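Local coordinates for protein auracyanin-A (Chloroflexus aurantiacus, PDB 2AAN) that binds a single copper ion in a cupredoxin fold and probably serves as a soluble electron acceptor for the membrane-bound alternative complex III, at residues G65-A68 with E69-N72. Sequence-based numbering, arbitrary orientation.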
# COMPACT_ATOMS: atom_id res chain seq x y z
N GLY A 65 2.56 -10.09 7.56
CA GLY A 65 1.94 -11.41 7.41
C GLY A 65 1.87 -11.76 5.95
O GLY A 65 2.29 -10.99 5.08
N GLY A 66 1.31 -12.91 5.65
CA GLY A 66 1.33 -13.36 4.26
C GLY A 66 0.14 -12.86 3.50
O GLY A 66 -0.55 -11.93 3.91
N GLU A 67 -0.14 -13.54 2.40
CA GLU A 67 -1.27 -13.26 1.58
C GLU A 67 -2.56 -13.47 2.35
O GLU A 67 -3.53 -12.79 2.12
CB GLU A 67 -1.27 -14.16 0.34
CG GLU A 67 -0.08 -13.96 -0.63
CD GLU A 67 -0.12 -12.69 -1.50
OE1 GLU A 67 -1.10 -11.90 -1.46
OE2 GLU A 67 0.88 -12.49 -2.25
N ALA A 68 -2.61 -14.45 3.24
CA ALA A 68 -3.80 -14.63 4.10
C ALA A 68 -4.11 -13.39 4.97
O ALA A 68 -5.27 -12.95 5.12
CB ALA A 68 -3.62 -15.86 4.97
N GLU A 69 -3.07 -12.77 5.53
CA GLU A 69 -3.32 -11.60 6.33
C GLU A 69 -3.77 -10.45 5.41
O GLU A 69 -4.68 -9.70 5.75
CB GLU A 69 -2.12 -11.24 7.20
CG GLU A 69 -2.39 -10.10 8.18
CD GLU A 69 -3.69 -10.28 8.98
OE1 GLU A 69 -3.95 -11.40 9.48
OE2 GLU A 69 -4.48 -9.31 9.08
N ALA A 70 -3.16 -10.34 4.22
CA ALA A 70 -3.56 -9.34 3.20
C ALA A 70 -5.04 -9.49 2.82
O ALA A 70 -5.80 -8.51 2.75
CB ALA A 70 -2.69 -9.49 1.95
N ALA A 71 -5.45 -10.72 2.56
CA ALA A 71 -6.83 -10.95 2.14
C ALA A 71 -7.81 -10.59 3.26
O ALA A 71 -8.88 -10.00 3.02
CB ALA A 71 -7.03 -12.39 1.73
N ASN A 72 -7.45 -10.95 4.49
CA ASN A 72 -8.23 -10.58 5.66
C ASN A 72 -8.40 -9.06 5.81
O ASN A 72 -9.51 -8.57 6.06
CB ASN A 72 -7.60 -11.21 6.91
CG ASN A 72 -8.30 -10.79 8.21
OD1 ASN A 72 -7.78 -9.95 8.97
ND2 ASN A 72 -9.48 -11.37 8.48
O HOH W 1 -0.61 -14.82 6.63
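Gly65 meets Glu69 where the chain, having left strand 61-63, turns into helix 67-80: the CA of Gly65 lies 4.1 Å from the CB of Glu69. With a positive phi of 112°, Gly65 brings its bare CA alongside the first methylene of that side chain.

Gly66 takes the N-cap position. Its carbonyl O accepts the first helical bond, from Ala70 N (3.1 Å), with the donor in the carbonyl plane and the N-H nearly straight at 165°; a second, weak bond to the same oxygen comes from Glu69 N. Gly66 has no side chain to offer the amides of the first turn; a water accepts a bond from Gly66 N (2.9 Å) and a weak one from Glu69 N, bridging the two.

Glu67 contributes its carbonyl O to Ala71 N at 2.9 Å, and the methyls of Ala70 and Ala71 rest near that oxygen, Ala70 CB at 3.4 Å. The CB of Glu67 points away from 69-72, and its OE1 is hydrogen-bonded to Tyr129 OH. The buried Ala70 packs on Tyr129, in the loop between the copper ligands His128 and Met132, and on Ile122 of strand 117-122; its side chain is about 13 Å from the copper.

Ala68 O receives Asn72 N at 3.0 Å, the donor tilted 28° from the carbonyl plane. Glu69 runs out past its carbonyl carbon at chi1 and then folds at chi2 (48°), which carries its carboxylate away from 65-68; the side chain touches Asn93.

Glu67 and Glu69 both sit in the first turn, where carboxylates would be expected to interact favourably with the positive end of the helix dipole, though Glu67 is also held by Tyr129.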